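Local structure of OsmC family protein (Rhodothermus marinus, 5CML) at residues V6-N11 with L62-T67; H108-A113 with R141-P146; A157-G162 with F166-Q171. The protein is a carboxyl esterase with an OsmC domain, of which this chain is the esterase part, an alpha/beta-hydrolase that probably cleaves esters with a serine nucleophile. All coordinates share one frame; numbering follows the deposited sequence.

Interaction 1 (V6-N11 with L62-T67)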
loop_
_atom_site.group_PDB
_atom_site.type_symbol
_atom_site.label_atom_id
_atom_site.label_comp_id
_atom_site.label_asym_id
_atom_site.label_seq_id
_atom_site.Cartn_x
_atom_site.Cartn_y
_atom_site.Cartn_z
ATOM N N VAL A 6 4.468 -5.061 16.301
ATOM C CA VAL A 6 5.300 -6.171 15.896
ATOM C C VAL A 6 6.615 -5.656 15.382
ATOM O O VAL A 6 6.735 -4.512 14.952
ATOM C CB VAL A 6 4.646 -7.055 14.808
ATOM C CG1 VAL A 6 3.294 -7.564 15.281
ATOM C CG2 VAL A 6 4.546 -6.334 13.474
ATOM N N THR A 7 7.605 -6.526 15.434
ATOM C CA THR A 7 8.922 -6.225 14.910
ATOM C C THR A 7 9.409 -7.404 14.081
ATOM O O THR A 7 9.093 -8.552 14.363
ATOM C CB THR A 7 9.919 -5.909 16.044
ATOM O OG1 THR A 7 9.406 -4.836 16.842
ATOM C CG2 THR A 7 11.198 -5.465 15.477
ATOM N N PHE A 8 10.158 -7.106 13.032
ATOM C CA PHE A 8 10.748 -8.138 12.203
ATOM C C PHE A 8 11.948 -7.572 11.495
ATOM O O PHE A 8 12.150 -6.360 11.480
ATOM C CB PHE A 8 9.758 -8.693 11.181
ATOM C CG PHE A 8 9.121 -7.638 10.315
ATOM C CD1 PHE A 8 7.991 -6.970 10.734
ATOM C CD2 PHE A 8 9.684 -7.302 9.085
ATOM C CE1 PHE A 8 7.409 -5.995 9.942
ATOM C CE2 PHE A 8 9.118 -6.331 8.295
ATOM C CZ PHE A 8 7.968 -5.670 8.726
ATOM N N GLU A 9 12.741 -8.459 10.909
ATOM C CA GLU A 9 13.979 -8.057 10.252
ATOM C C GLU A 9 13.902 -8.197 8.746
ATOM O O GLU A 9 13.166 -9.037 8.238
ATOM C CB GLU A 9 15.146 -8.886 10.775
ATOM C CG GLU A 9 15.540 -8.539 12.189
ATOM C CD GLU A 9 16.789 -9.274 12.639
ATOM O OE1 GLU A 9 17.504 -9.835 11.776
ATOM O OE2 GLU A 9 17.047 -9.291 13.860
ATOM N N ASN A 10 14.663 -7.376 8.029
ATOM C CA ASN A 10 14.816 -7.588 6.602
ATOM C C ASN A 10 16.059 -8.440 6.378
ATOM O O ASN A 10 16.676 -8.942 7.342
ATOM C CB ASN A 10 14.871 -6.255 5.824
ATOM C CG ASN A 10 16.017 -5.362 6.244
ATOM O OD1 ASN A 10 17.001 -5.817 6.826
ATOM N ND2 ASN A 10 15.891 -4.069 5.940
ATOM N N ASN A 11 16.420 -8.642 5.121
ATOM C CA ASN A 11 17.487 -9.584 4.823
ATOM C C ASN A 11 18.887 -9.010 5.120
ATOM O O ASN A 11 19.889 -9.717 4.987
ATOM C CB ASN A 11 17.365 -10.065 3.369
ATOM C CG ASN A 11 17.455 -8.948 2.365
ATOM O OD1 ASN A 11 18.027 -7.898 2.637
ATOM N ND2 ASN A 11 16.876 -9.165 1.188
ATOM N N LEU A 62 -1.764 -6.009 8.644
ATOM C CA LEU A 62 -0.431 -5.546 9.019
ATOM C C LEU A 62 -0.192 -4.204 8.330
ATOM O O LEU A 62 -0.020 -4.130 7.106
ATOM C CB LEU A 62 0.652 -6.552 8.631
ATOM C CG LEU A 62 2.079 -6.205 9.085
ATOM C CD1 LEU A 62 2.205 -6.277 10.615
ATOM C CD2 LEU A 62 3.082 -7.132 8.450
ATOM N N ARG A 63 -0.170 -3.148 9.128
ATOM C CA ARG A 63 0.087 -1.813 8.622
ATOM C C ARG A 63 1.570 -1.570 8.581
ATOM O O ARG A 63 2.258 -1.650 9.602
ATOM C CB ARG A 63 -0.584 -0.774 9.503
ATOM C CG ARG A 63 -2.076 -0.805 9.417
ATOM C CD ARG A 63 -2.672 0.278 10.242
ATOM N NE ARG A 63 -2.877 -0.113 11.636
ATOM C CZ ARG A 63 -2.450 0.583 12.683
ATOM N NH1 ARG A 63 -1.721 1.691 12.517
ATOM N NH2 ARG A 63 -2.739 0.149 13.905
ATOM N N PHE A 64 2.062 -1.288 7.383
ATOM C CA PHE A 64 3.470 -1.033 7.186
ATOM C C PHE A 64 3.635 0.400 6.726
ATOM O O PHE A 64 3.111 0.788 5.684
ATOM C CB PHE A 64 4.054 -2.003 6.170
ATOM C CG PHE A 64 5.498 -1.779 5.901
ATOM C CD1 PHE A 64 6.457 -2.344 6.724
ATOM C CD2 PHE A 64 5.906 -0.985 4.841
ATOM C CE1 PHE A 64 7.796 -2.140 6.485
ATOM C CE2 PHE A 64 7.253 -0.776 4.596
ATOM C CZ PHE A 64 8.193 -1.350 5.422
ATOM N N ASP A 65 4.344 1.179 7.529
ATOM C CA ASP A 65 4.575 2.589 7.240
ATOM C C ASP A 65 5.656 2.757 6.183
ATOM O O ASP A 65 6.855 2.639 6.464
ATOM C CB ASP A 65 4.971 3.316 8.523
ATOM C CG ASP A 65 5.421 4.731 8.275
ATOM O OD1 ASP A 65 4.997 5.338 7.264
ATOM O OD2 ASP A 65 6.204 5.237 9.102
ATOM N N PHE A 66 5.217 3.065 4.970
ATOM C CA PHE A 66 6.114 3.132 3.825
ATOM C C PHE A 66 7.031 4.345 3.903
ATOM O O PHE A 66 8.071 4.388 3.251
ATOM C CB PHE A 66 5.276 3.157 2.540
ATOM C CG PHE A 66 6.069 2.953 1.295
ATOM C CD1 PHE A 66 6.374 1.677 0.850
ATOM C CD2 PHE A 66 6.524 4.040 0.574
ATOM C CE1 PHE A 66 7.136 1.496 -0.324
ATOM C CE2 PHE A 66 7.268 3.863 -0.590
ATOM C CZ PHE A 66 7.565 2.587 -1.033
ATOM N N THR A 67 6.642 5.340 4.697
ATOM C CA THR A 67 7.389 6.590 4.760
ATOM C C THR A 67 8.619 6.516 5.646
ATOM O O THR A 67 9.509 7.351 5.528
ATOM C CB THR A 67 6.536 7.735 5.308
ATOM O OG1 THR A 67 6.379 7.540 6.717
ATOM C CG2 THR A 67 5.170 7.808 4.620
#
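Val6 and Leu62 meet through one methyl each, CG2 of Val6 lying 3.7 Å from CD1 of Leu62, their side chains crossing at a slant. Leu62 CG stands anti to the backbone N (chi1 -175°), which carries the isobutyl group out toward strand 2-9. Two residues further along both strands the aromatic pair repeats the link: Phe8 CZ sits 4.2 Å from CD1 and just as far from CE1 of Phe64. The two side chains cross at about a right angle, and Phe64 lies off the edge of the Phe8 ring, close to that ring's plane, so CZ at the rim of Phe8 does the touching and the rings do not stack. No hydrogen bond joins the segments; four buried apolar side chains carry the whole contact.

Within segment 62-67, Asp65 and Thr67 bond to each other. Asp65 OD1 takes the hydroxyl of Thr67 at 2.7 Å (Thr67 OG1 to Asp65 OD1) on its syn lone pair. It also receives Thr67 N at 3.0 Å from above the carboxylate plane. The second bond closes an Asx turn, and the pair fixes the chain where strand 59-65 ends.

Strands 2-9 and 59-65 are not neighbours in the eight-stranded mixed sheet: strand 15-22 runs between them, bonded through its backbone to Val6, Phe8 and Arg63. The four side chains therefore reach past the middle strand on the side packed by helix 85-98, where Val6 and Phe8 touch Phe94 and Phe64 rests on Leu88.

Interaction 2 (H108-A113 with R141-P146)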
loop_
_atom_site.group_PDB
_atom_site.type_symbol
_atom_site.label_atom_id
_atom_site.label_comp_id
_atom_site.label_asym_id
_atom_site.label_seq_id
_atom_site.Cartn_x
_atom_site.Cartn_y
_atom_site.Cartn_z
ATOM N N HIS A 108 -1.218 2.326 -0.447
ATOM C CA HIS A 108 -1.628 3.716 -0.616
ATOM C C HIS A 108 -0.466 4.544 -1.151
ATOM O O HIS A 108 0.665 4.393 -0.694
ATOM C CB HIS A 108 -2.129 4.273 0.719
ATOM C CG HIS A 108 -2.149 5.768 0.786
ATOM N ND1 HIS A 108 -1.299 6.491 1.598
ATOM C CD2 HIS A 108 -2.952 6.675 0.179
ATOM C CE1 HIS A 108 -1.564 7.780 1.470
ATOM N NE2 HIS A 108 -2.554 7.919 0.605
ATOM N N SER A 109 -0.754 5.378 -2.145
ATOM C CA SER A 109 0.197 6.327 -2.714
ATOM C C SER A 109 1.401 5.562 -3.289
ATOM O O SER A 109 1.231 4.592 -4.043
ATOM C CB SER A 109 0.603 7.360 -1.648
ATOM O OG SER A 109 1.417 8.383 -2.182
ATOM N N LEU A 110 2.603 5.970 -2.926
ATOM C CA LEU A 110 3.805 5.236 -3.340
ATOM C C LEU A 110 3.756 3.770 -2.927
ATOM O O LEU A 110 4.311 2.912 -3.614
ATOM C CB LEU A 110 5.065 5.881 -2.762
ATOM C CG LEU A 110 5.518 7.163 -3.433
ATOM C CD1 LEU A 110 6.858 7.540 -2.845
ATOM C CD2 LEU A 110 5.645 7.022 -4.961
ATOM N N GLY A 111 3.107 3.485 -1.794
ATOM C CA GLY A 111 2.914 2.114 -1.363
ATOM C C GLY A 111 2.067 1.319 -2.330
ATOM O O GLY A 111 2.199 0.102 -2.422
ATOM N N GLY A 112 1.165 2.002 -3.038
ATOM C CA GLY A 112 0.352 1.349 -4.049
ATOM C C GLY A 112 1.204 0.899 -5.230
ATOM O O GLY A 112 1.069 -0.216 -5.750
ATOM N N ALA A 113 2.092 1.777 -5.672
ATOM C CA ALA A 113 2.986 1.406 -6.748
ATOM C C ALA A 113 3.840 0.214 -6.301
ATOM O O ALA A 113 4.039 -0.734 -7.052
ATOM C CB ALA A 113 3.849 2.582 -7.151
ATOM N N ARG A 141 8.320 10.804 -10.177
ATOM C CA ARG A 141 9.310 11.884 -10.172
ATOM C C ARG A 141 8.734 13.221 -9.738
ATOM O O ARG A 141 9.427 14.032 -9.122
ATOM C CB ARG A 141 9.961 12.034 -11.546
ATOM C CG ARG A 141 10.991 10.969 -11.811
ATOM C CD ARG A 141 11.869 11.312 -12.996
ATOM N NE ARG A 141 11.135 11.322 -14.257
ATOM C CZ ARG A 141 10.930 10.245 -15.012
ATOM N NH1 ARG A 141 11.372 9.042 -14.611
ATOM N NH2 ARG A 141 10.270 10.366 -16.154
ATOM N N HIS A 142 7.466 13.448 -10.053
ATOM C CA HIS A 142 6.778 14.661 -9.622
ATOM C C HIS A 142 6.841 14.835 -8.099
ATOM O O HIS A 142 6.825 15.959 -7.589
ATOM C CB HIS A 142 5.327 14.617 -10.095
ATOM C CG HIS A 142 4.561 15.864 -9.793
ATOM N ND1 HIS A 142 3.575 15.919 -8.830
ATOM C CD2 HIS A 142 4.639 17.104 -10.325
ATOM C CE1 HIS A 142 3.081 17.144 -8.780
ATOM N NE2 HIS A 142 3.706 17.881 -9.681
ATOM N N LEU A 143 6.920 13.716 -7.386
ATOM C CA LEU A 143 6.854 13.686 -5.919
ATOM C C LEU A 143 8.209 13.705 -5.209
ATOM O O LEU A 143 8.263 13.908 -3.993
ATOM C CB LEU A 143 6.117 12.426 -5.464
ATOM C CG LEU A 143 4.779 12.115 -6.123
ATOM C CD1 LEU A 143 4.284 10.743 -5.673
ATOM C CD2 LEU A 143 3.735 13.186 -5.826
ATOM N N LEU A 144 9.288 13.480 -5.956
ATOM C CA LEU A 144 10.586 13.109 -5.378
ATOM C C LEU A 144 11.712 13.993 -5.848
ATOM O O LEU A 144 11.679 14.480 -6.973
ATOM C CB LEU A 144 10.954 11.668 -5.754
ATOM C CG LEU A 144 10.479 10.524 -4.863
ATOM C CD1 LEU A 144 8.979 10.551 -4.648
ATOM C CD2 LEU A 144 10.891 9.213 -5.500
ATOM N N ARG A 145 12.724 14.162 -4.995
ATOM C CA ARG A 145 13.993 14.770 -5.399
ATOM C C ARG A 145 15.162 14.074 -4.662
ATOM O O ARG A 145 14.985 13.543 -3.568
ATOM C CB ARG A 145 13.983 16.289 -5.134
ATOM C CG ARG A 145 13.031 16.797 -4.036
ATOM C CD ARG A 145 11.581 17.042 -4.534
ATOM N NE ARG A 145 10.753 17.854 -3.625
ATOM C CZ ARG A 145 9.455 18.094 -3.823
ATOM N NH1 ARG A 145 8.844 17.579 -4.886
ATOM N NH2 ARG A 145 8.749 18.840 -2.966
ATOM N N PRO A 146 16.356 14.032 -5.270
ATOM C CA PRO A 146 17.476 13.413 -4.541
ATOM C C PRO A 146 17.748 14.077 -3.185
ATOM O O PRO A 146 17.698 15.304 -3.064
ATOM C CB PRO A 146 18.660 13.599 -5.492
ATOM C CG PRO A 146 18.034 13.627 -6.852
ATOM C CD PRO A 146 16.708 14.332 -6.670
#
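Leu110 splits its two methyls between neighbouring leucines of segment 141-146. Leu110 CD2 lies 4.0 Å from CD1 of Leu143, and CD1 of Leu110 lies 4.1 Å from CD1 of Leu144. The first pair of side chains runs past one another in opposite senses, whereas the second meets at a slant. Leu110 holds CG anti to the carbonyl carbon (chi1 -76°), and with CD1 also extended (anti to CA) its forked end points from the helix start at the turn. These loose methyl contacts bury a modest 103 Å² in all, and no hydrogen bond crosses between the segments.

Ser109, just before Leu110, has the phi of 60° and psi of -130° expected of the strained nucleophile elbow of alpha/beta-hydrolases, the sharp turn between strand 104-108 and helix 110-118. Its OG is hydrogen-bonded to His229 NE2, consistent with the serine of a Ser-His-Asp triad that would be completed by Asp200. Gly111 suits the tight bend: a CB there would run into His108 O.

Backbone bonds shape each side separately. Gly112 N donates to Ser109 O at 2.8 Å in the first turn of the helix, while Leu144 N reaches Arg141 O at 3.2 Å to close a type I beta turn. That turn sets Leu143 and Leu144 side by side facing Leu110.

Among flat and charged groups, the His108 ring has Ser109 CB over the centre of one face, 3.7 Å above its plane, and is stacked with Phe38. The Arg145 guanidinium meets His142 O edge-on in its own plane, and its NH2 forms a salt bridge with Asp160, just past the end of the neighbouring strand 156-159.

Interaction 3 (A157-G162 with F166-Q171)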
loop_
_atom_site.group_PDB
_atom_site.type_symbol
_atom_site.label_atom_id
_atom_site.label_comp_id
_atom_site.label_asym_id
_atom_site.label_seq_id
_atom_site.Cartn_x
_atom_site.Cartn_y
_atom_site.Cartn_z
ATOM N N ALA A 157 16.197 9.609 -1.422
ATOM C CA ALA A 157 15.451 10.690 -2.071
ATOM C C ALA A 157 14.440 11.261 -1.090
ATOM O O ALA A 157 14.017 10.545 -0.172
ATOM C CB ALA A 157 14.762 10.175 -3.332
ATOM N N VAL A 158 14.059 12.532 -1.271
ATOM C CA VAL A 158 13.035 13.168 -0.429
ATOM C C VAL A 158 11.686 13.247 -1.166
ATOM O O VAL A 158 11.606 13.740 -2.288
ATOM C CB VAL A 158 13.461 14.578 0.013
ATOM C CG1 VAL A 158 12.358 15.277 0.834
ATOM C CG2 VAL A 158 14.746 14.521 0.827
ATOM N N VAL A 159 10.636 12.766 -0.502
ATOM C CA VAL A 159 9.303 12.648 -1.071
ATOM C C VAL A 159 8.386 13.699 -0.460
ATOM O O VAL A 159 8.412 13.928 0.749
ATOM C CB VAL A 159 8.686 11.252 -0.807
ATOM C CG1 VAL A 159 7.332 11.107 -1.501
ATOM C CG2 VAL A 159 9.627 10.144 -1.247
ATOM N N ASP A 160 7.552 14.304 -1.299
ATOM C CA ASP A 160 6.564 15.285 -0.869
ATOM C C ASP A 160 5.184 14.854 -1.371
ATOM O O ASP A 160 4.944 14.811 -2.580
ATOM C CB ASP A 160 6.959 16.664 -1.404
ATOM C CG ASP A 160 5.963 17.764 -1.049
ATOM O OD1 ASP A 160 5.044 17.563 -0.220
ATOM O OD2 ASP A 160 6.133 18.863 -1.609
ATOM N N LEU A 161 4.313 14.462 -0.439
ATOM C CA LEU A 161 2.927 14.096 -0.752
ATOM C C LEU A 161 1.950 15.140 -0.211
ATOM O O LEU A 161 0.755 14.870 -0.046
ATOM C CB LEU A 161 2.583 12.735 -0.171
ATOM C CG LEU A 161 3.489 11.568 -0.543
ATOM C CD1 LEU A 161 2.930 10.360 0.157
ATOM C CD2 LEU A 161 3.529 11.382 -2.053
ATOM N N GLY A 162 2.467 16.328 0.077
ATOM C CA GLY A 162 1.632 17.439 0.510
ATOM C C GLY A 162 1.452 17.517 2.012
ATOM O O GLY A 162 0.711 18.373 2.504
ATOM N N PHE A 166 9.331 12.971 3.534
ATOM C CA PHE A 166 10.077 11.826 4.050
ATOM C C PHE A 166 11.138 11.353 3.073
ATOM O O PHE A 166 11.186 11.799 1.932
ATOM C CB PHE A 166 9.121 10.669 4.408
ATOM C CG PHE A 166 8.305 10.134 3.249
ATOM C CD1 PHE A 166 7.085 10.702 2.929
ATOM C CD2 PHE A 166 8.734 9.025 2.526
ATOM C CE1 PHE A 166 6.314 10.199 1.893
ATOM C CE2 PHE A 166 7.958 8.506 1.486
ATOM C CZ PHE A 166 6.757 9.102 1.166
ATOM N N ARG A 167 11.997 10.455 3.546
ATOM C CA ARG A 167 13.072 9.902 2.724
ATOM C C ARG A 167 12.754 8.495 2.266
ATOM O O ARG A 167 12.102 7.746 2.993
ATOM C CB ARG A 167 14.390 9.857 3.497
ATOM C CG ARG A 167 14.815 11.158 4.125
ATOM C CD ARG A 167 15.807 10.891 5.252
ATOM N NE ARG A 167 17.135 10.613 4.717
ATOM C CZ ARG A 167 17.941 11.545 4.219
ATOM N NH1 ARG A 167 17.542 12.812 4.181
ATOM N NH2 ARG A 167 19.138 11.212 3.749
ATOM N N ILE A 168 13.226 8.132 1.077
ATOM C CA ILE A 168 13.217 6.740 0.630
ATOM C C ILE A 168 14.497 6.438 -0.158
ATOM O O ILE A 168 15.193 7.355 -0.596
ATOM C CB ILE A 168 11.988 6.413 -0.250
ATOM C CG1 ILE A 168 11.982 7.277 -1.512
ATOM C CG2 ILE A 168 10.720 6.589 0.559
ATOM C CD1 ILE A 168 11.009 6.763 -2.574
ATOM N N LYS A 169 14.807 5.157 -0.339
ATOM C CA LYS A 169 15.953 4.774 -1.172
ATOM C C LYS A 169 15.758 5.131 -2.663
ATOM O O LYS A 169 14.678 4.923 -3.230
ATOM C CB LYS A 169 16.217 3.272 -1.033
ATOM C CG LYS A 169 16.487 2.812 0.399
ATOM C CD LYS A 169 17.668 3.564 0.997
ATOM C CE LYS A 169 18.300 2.812 2.155
ATOM N NZ LYS A 169 19.545 3.493 2.640
ATOM N N LYS A 170 16.796 5.682 -3.293
ATOM C CA LYS A 170 16.778 5.887 -4.749
ATOM C C LYS A 170 16.567 4.558 -5.470
ATOM O O LYS A 170 16.012 4.523 -6.575
ATOM C CB LYS A 170 18.071 6.539 -5.242
ATOM C CG LYS A 170 18.267 7.981 -4.791
ATOM C CD LYS A 170 19.622 8.520 -5.264
ATOM C CE LYS A 170 20.070 9.735 -4.460
ATOM N NZ LYS A 170 21.404 10.254 -4.901
ATOM N N GLN A 171 16.996 3.474 -4.827
ATOM C CA GLN A 171 16.800 2.123 -5.343
ATOM C C GLN A 171 15.321 1.858 -5.643
ATOM O O GLN A 171 15.002 1.127 -6.579
ATOM C CB GLN A 171 17.347 1.084 -4.339
ATOM C CG GLN A 171 17.153 -0.384 -4.750
ATOM C CD GLN A 171 17.496 -1.368 -3.636
ATOM O OE1 GLN A 171 17.342 -1.068 -2.449
ATOM N NE2 GLN A 171 17.964 -2.552 -4.019
#
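Val159 lies over one face of the Phe166 ring, its CB 3.6 Å from the ring centroid and 16° off the normal, a CH-pi contact. Its CG1 presses to 3.4 Å from Phe166 CZ at the rim, and its CG2 turns to Ile168 CG1. Leu161 comes from another direction, with CD1 3.8 Å from Phe166 CE1 at the ring edge, in plane. Phe166 CG sits between backbone N and carbonyl carbon (chi1 61°), which swings the ring across toward Val159. An alanine in place of Phe166 is likely to open a gap beneath Val159 and leave the Leu161 methyl without its aromatic neighbour.

The backbones form an antiparallel beta hairpin of strands 156-159 and 166-169, two of the three strands in a small sheet separate from the main hydrolase sheet. Ala157 and Ile168 are a hydrogen-bonded pair, closed by Ala157 N to Ile168 O at 2.6 Å and Ile168 N to Ala157 O at 2.8 Å. Val159 and Phe166 form another, in which Val159 N meets Phe166 O at 2.7 Å almost straight (171°). Between them, the non-hydrogen-bonded pair Val158 and Arg167 adds a CA-H...O contact, Arg167 CA to Ala157 O at 3.1 Å.

The opposite face, carrying Val158 and Arg167, is looser and more open to solvent. Val158 CG1 approaches only the carbonyl oxygen of Phe166, at 3.8 Å, while the Arg167 chain bends at chi3 and takes its NE to a salt bridge with Glu156, whose other carboxylate oxygen pairs with Lys169 NZ.

How the interactions relate
Interaction 1, wholly buried, belongs to the main sheet and its helix cover. Interaction 2, largely buried with Leu144 partly exposed, joins the start of helix 110-118 to the small three-stranded sheet; interaction 3 lies within that sheet, with one buried face and an exposed one (Val158, Arg167). Interactions 1 and 2 are held across by apolar side chains alone; interaction 3 adds a backbone ladder. Centres of interactions 2 and 3 are about 7 Å apart: Arg145 O lies 2.7 Å from Val158 N and Leu143 O 2.8 Å from Asp160 N, probable hydrogen bonds. Of interaction 1 only the end of segment 62-67, through Phe66, reaches Leu110, while Leu161 touches Ser109 of the putative nucleophile elbow.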